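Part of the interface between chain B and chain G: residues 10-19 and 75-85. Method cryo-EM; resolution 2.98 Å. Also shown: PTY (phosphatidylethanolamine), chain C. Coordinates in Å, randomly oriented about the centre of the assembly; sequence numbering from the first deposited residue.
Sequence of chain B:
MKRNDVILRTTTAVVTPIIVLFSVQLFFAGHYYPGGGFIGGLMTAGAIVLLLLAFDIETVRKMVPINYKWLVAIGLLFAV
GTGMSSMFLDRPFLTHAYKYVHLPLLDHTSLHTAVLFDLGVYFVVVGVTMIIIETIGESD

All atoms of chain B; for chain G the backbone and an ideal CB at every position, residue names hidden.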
# COMPACT_ATOMS: atom_id res chain seq x y z
N THR B 10 1.93 -28.19 9.60
CA THR B 10 1.52 -27.16 8.64
C THR B 10 0.37 -26.32 9.18
O THR B 10 0.36 -25.09 8.99
CB THR B 10 1.16 -27.79 7.31
OG1 THR B 10 2.21 -28.68 6.91
CG2 THR B 10 1.07 -26.71 6.26
N THR B 11 -0.58 -26.93 9.89
CA THR B 11 -1.61 -26.11 10.50
C THR B 11 -1.07 -25.29 11.67
O THR B 11 -1.58 -24.20 11.92
CB THR B 11 -2.83 -26.94 10.92
OG1 THR B 11 -3.91 -26.06 11.24
CG2 THR B 11 -2.55 -27.79 12.14
N THR B 12 0.01 -25.74 12.32
CA THR B 12 0.66 -24.91 13.33
C THR B 12 1.33 -23.70 12.68
O THR B 12 1.23 -22.58 13.19
CB THR B 12 1.68 -25.74 14.10
OG1 THR B 12 1.00 -26.84 14.73
CG2 THR B 12 2.37 -24.92 15.17
N ALA B 13 1.98 -23.92 11.53
CA ALA B 13 2.62 -22.83 10.80
C ALA B 13 1.63 -21.79 10.30
O ALA B 13 1.95 -20.61 10.26
CB ALA B 13 3.43 -23.38 9.63
N VAL B 14 0.41 -22.21 9.93
CA VAL B 14 -0.57 -21.21 9.49
C VAL B 14 -1.48 -20.71 10.61
O VAL B 14 -2.26 -19.77 10.38
CB VAL B 14 -1.46 -21.72 8.35
CG1 VAL B 14 -0.62 -22.14 7.16
CG2 VAL B 14 -2.34 -22.85 8.83
N VAL B 15 -1.42 -21.31 11.80
CA VAL B 15 -2.29 -20.91 12.90
C VAL B 15 -1.56 -20.01 13.89
O VAL B 15 -2.16 -19.09 14.47
CB VAL B 15 -2.90 -22.18 13.54
CG1 VAL B 15 -3.28 -22.01 14.97
CG2 VAL B 15 -4.18 -22.54 12.80
N THR B 16 -0.24 -20.21 14.05
CA THR B 16 0.55 -19.37 14.94
C THR B 16 0.56 -17.86 14.63
O THR B 16 0.45 -17.08 15.59
CB THR B 16 1.98 -19.96 15.00
OG1 THR B 16 1.92 -21.32 15.44
CG2 THR B 16 2.85 -19.19 15.96
N PRO B 17 0.63 -17.39 13.36
CA PRO B 17 0.55 -15.93 13.15
C PRO B 17 -0.75 -15.28 13.57
O PRO B 17 -0.72 -14.14 14.04
CB PRO B 17 0.77 -15.78 11.63
CG PRO B 17 1.55 -16.92 11.27
CD PRO B 17 1.05 -18.04 12.10
N ILE B 18 -1.89 -15.95 13.44
CA ILE B 18 -3.12 -15.27 13.84
C ILE B 18 -3.26 -15.25 15.36
O ILE B 18 -3.83 -14.30 15.92
CB ILE B 18 -4.34 -15.86 13.11
CG1 ILE B 18 -5.55 -14.94 13.27
CG2 ILE B 18 -4.70 -17.24 13.60
CD1 ILE B 18 -5.31 -13.55 12.74
N ILE B 19 -2.67 -16.22 16.06
CA ILE B 19 -2.62 -16.16 17.52
C ILE B 19 -1.72 -15.02 17.97
O ILE B 19 -2.05 -14.29 18.91
CB ILE B 19 -2.14 -17.50 18.11
CG1 ILE B 19 -3.05 -18.65 17.69
CG2 ILE B 19 -2.14 -17.45 19.62
CD1 ILE B 19 -2.52 -19.99 18.09
N UNK G 75 -14.88 -12.50 12.01
CA UNK G 75 -14.42 -13.09 10.76
C UNK G 75 -13.15 -13.90 10.97
O UNK G 75 -13.00 -15.00 10.40
CB UNK G 75 -14.18 -12.00 9.71
N UNK G 76 -12.25 -13.40 11.81
CA UNK G 76 -11.05 -14.18 12.10
C UNK G 76 -11.38 -15.41 12.94
O UNK G 76 -10.72 -16.45 12.79
CB UNK G 76 -10.02 -13.31 12.82
N UNK G 77 -12.42 -15.33 13.76
CA UNK G 77 -12.89 -16.51 14.46
C UNK G 77 -13.46 -17.57 13.53
O UNK G 77 -13.22 -18.76 13.72
CB UNK G 77 -13.95 -16.11 15.49
N UNK G 78 -14.23 -17.14 12.53
CA UNK G 78 -14.79 -18.06 11.54
C UNK G 78 -13.69 -18.76 10.77
O UNK G 78 -13.70 -19.99 10.60
CB UNK G 78 -15.71 -17.32 10.57
N UNK G 79 -12.68 -18.00 10.32
CA UNK G 79 -11.56 -18.58 9.58
C UNK G 79 -10.76 -19.52 10.47
O UNK G 79 -10.34 -20.61 10.03
CB UNK G 79 -10.65 -17.48 9.02
N UNK G 80 -10.60 -19.17 11.75
CA UNK G 80 -9.84 -20.02 12.67
C UNK G 80 -10.56 -21.34 12.95
O UNK G 80 -9.92 -22.40 12.96
CB UNK G 80 -9.59 -19.28 13.98
N UNK G 81 -11.87 -21.29 13.21
CA UNK G 81 -12.61 -22.50 13.53
C UNK G 81 -12.67 -23.42 12.31
O UNK G 81 -12.49 -24.64 12.44
CB UNK G 81 -14.02 -22.15 14.01
N UNK G 82 -12.87 -22.84 11.12
CA UNK G 82 -12.82 -23.59 9.87
C UNK G 82 -11.46 -24.26 9.68
O UNK G 82 -11.38 -25.39 9.18
CB UNK G 82 -13.12 -22.67 8.69
N UNK G 83 -10.38 -23.58 10.07
CA UNK G 83 -9.06 -24.17 9.91
C UNK G 83 -8.79 -25.26 10.94
O UNK G 83 -8.08 -26.22 10.64
CB UNK G 83 -7.99 -23.08 10.01
N UNK G 84 -9.35 -25.14 12.14
CA UNK G 84 -8.84 -25.92 13.27
C UNK G 84 -9.73 -27.05 13.77
O UNK G 84 -9.21 -27.96 14.41
CB UNK G 84 -8.57 -24.97 14.44
N UNK G 85 -11.04 -27.02 13.55
CA UNK G 85 -11.80 -28.15 14.10
C UNK G 85 -11.69 -29.49 13.35
O UNK G 85 -11.65 -30.53 14.02
CB UNK G 85 -13.28 -27.75 14.15
C1 PTY C . 2.90 -21.47 4.60
C2 PTY C . 7.82 -21.60 0.81
C3 PTY C . 7.51 -22.99 1.40
O4 PTY C . 2.26 -21.02 3.38
C5 PTY C . 5.29 -21.17 5.36
C6 PTY C . 4.01 -20.51 4.91
O7 PTY C . 3.57 -19.41 5.79
C8 PTY C . 3.04 -19.64 7.01
O10 PTY C . 3.19 -20.64 7.65
C11 PTY C . 2.23 -18.46 7.46
C12 PTY C . 1.37 -17.91 6.33
C13 PTY C . -0.09 -17.77 6.68
C14 PTY C . -0.38 -16.77 7.78
C15 PTY C . -1.87 -16.56 8.03
C16 PTY C . -2.61 -16.02 6.81
C17 PTY C . -4.12 -15.98 6.97
C18 PTY C . -4.61 -15.03 8.05
C19 PTY C . -6.12 -14.95 8.16
C20 PTY C . -6.81 -14.52 6.87
C30 PTY C . 1.00 -21.39 3.16
C31 PTY C . 0.50 -20.85 1.86
O30 PTY C . 0.37 -22.08 3.92
C32 PTY C . 0.26 -19.35 1.89
C33 PTY C . -0.87 -18.96 2.83
C34 PTY C . -1.47 -17.59 2.54
C35 PTY C . -2.75 -17.32 3.32
C36 PTY C . -3.48 -16.07 2.86
C37 PTY C . -3.95 -16.12 1.42
P1 PTY C . 6.23 -22.94 3.74
O11 PTY C . 6.28 -22.84 2.15
O12 PTY C . 7.48 -23.29 4.14
O13 PTY C . 5.20 -23.78 4.16
O14 PTY C . 6.02 -21.56 4.17
N1 PTY C . 9.27 -21.40 0.83

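The two helices run nearly antiparallel, at 162° between their directions, with axes 11.0 Å apart at closest approach. That spacing leaves a gap that side chains must fill, and chain B faces it with a mostly apolar ridge: T11(B), V14(B), V15(B) and I18(B) all point their CA-to-CB bonds toward chain G.

Position 75 has nothing of chain B within 5.5 Å of its ideal CB, so this contact sets no rule there. The deposited residue is L75(G), out of reach.

Position 76 points toward chain B, and its ideal CB lies 4.7 Å from I18(B) CD1. A lipid tail also runs close by, so the site offers methyl and methylene groups and no polar partner; leucine, isoleucine, methionine or valine would all suit. It is L76(G), whose CD1 lies 3.7 Å from I18(B) CD1 and 3.8 Å from C19 of the phosphatidylethanolamine. The same methyl thus touches both protein and lipid.

Positions 77, 78 and 79 turn out of reach of the stretch. At 77 the helical backbone angles demand nothing special and there is room for a CB, so neither geometry nor chain B calls for glycine; yet G77(G) is what is found. I78(G) and V79(G) follow, apolar but without contact here.

Position 80 is less obvious. Its CA-to-CB bond points sideways, and the ideal CB is 5.3 Å from I18(B) CG2, too far for a short side chain to pack well. A long apolar group that swings back would pay: leucine, methionine or an aromatic. F80(G) does this with chi1 in the t well, bringing the end of its ring nearer. V15(B) CG1 meets the ring at its edge, 3.5 Å from F80(G) CE1, while I18(B) CG2 approaches obliquely, 4.1 Å from F80(G) CD1. The ring therefore bridges two successive residues of the ridge.

Positions 81 and 82 again see none of chain B's stretch. They hold I81(G) and F82(G).

Position 83 points toward chain B, with its ideal CB 4.8 Å from V15(B) CG2 and 5.2 Å from T11(B) OG1. Valine methyls dominate, with one hydroxyl beside them, so a flexible apolar chain is a natural choice, though leucine or isoleucine could be considered and a polar group might address the threonine. M83(G) takes the apolar course: its CG lies 4.1 Å from V15(B) CG2, 4.4 Å from V14(B) CG2 and 4.0 Å from T11(B) OG1.

Position 84 points sideways, its ideal CB 5.3 Å from V15(B) CG2. A small residue would fit: valine or threonine, branched at CB, or plain alanine. T84(G) combines two roles, for its CG2 packs 3.8 Å from V15(B) CG2 while its OG1, with chi1 in the p well, donates a hydrogen bond to F80(G) O at 2.5 Å. The hydroxyl is satisfied within its own helix, leaving a methyl for the neighbour.

Position 85 is out of reach and holds S85(G), hydrogen-bonded elsewhere in the structure.

Chain G, residues 75-85: LLGIVFIFMTS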
# COMPACT_ATOMS: atom_id res chain seq x y z
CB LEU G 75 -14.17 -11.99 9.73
CG LEU G 75 -15.40 -11.17 9.34
CD1 LEU G 75 -14.99 -10.08 8.38
CD2 LEU G 75 -16.48 -12.05 8.75
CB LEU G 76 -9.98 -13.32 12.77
CG LEU G 76 -9.04 -12.61 11.79
CD1 LEU G 76 -8.43 -13.62 10.83
CD2 LEU G 76 -9.66 -11.44 11.03
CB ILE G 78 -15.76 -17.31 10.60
CG1 ILE G 78 -16.99 -16.87 11.37
CG2 ILE G 78 -16.17 -18.18 9.44
CD1 ILE G 78 -17.84 -15.89 10.62
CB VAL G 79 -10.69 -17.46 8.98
CG1 VAL G 79 -9.44 -18.02 8.31
CG2 VAL G 79 -11.49 -16.66 7.97
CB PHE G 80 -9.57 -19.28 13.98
CG PHE G 80 -8.72 -20.06 14.92
CD1 PHE G 80 -7.35 -20.12 14.73
CD2 PHE G 80 -9.27 -20.79 15.96
CE1 PHE G 80 -6.56 -20.85 15.57
CE2 PHE G 80 -8.48 -21.55 16.78
CZ PHE G 80 -7.12 -21.57 16.59
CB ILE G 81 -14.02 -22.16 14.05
CG1 ILE G 81 -13.94 -21.41 15.38
CG2 ILE G 81 -14.83 -23.40 14.25
CD1 ILE G 81 -13.27 -22.17 16.48
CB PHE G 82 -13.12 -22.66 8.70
CG PHE G 82 -13.15 -23.34 7.37
CD1 PHE G 82 -14.26 -24.07 6.98
CD2 PHE G 82 -12.08 -23.25 6.49
CE1 PHE G 82 -14.30 -24.69 5.74
CE2 PHE G 82 -12.11 -23.87 5.26
CZ PHE G 82 -13.22 -24.59 4.89
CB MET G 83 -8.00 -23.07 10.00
CG MET G 83 -6.59 -23.49 9.63
SD MET G 83 -6.46 -24.00 7.92
CE MET G 83 -6.68 -22.44 7.07
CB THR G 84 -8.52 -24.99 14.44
OG1 THR G 84 -9.67 -24.19 14.75
CG2 THR G 84 -7.35 -24.11 14.10
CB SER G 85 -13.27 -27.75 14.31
OG SER G 85 -13.94 -27.39 13.13
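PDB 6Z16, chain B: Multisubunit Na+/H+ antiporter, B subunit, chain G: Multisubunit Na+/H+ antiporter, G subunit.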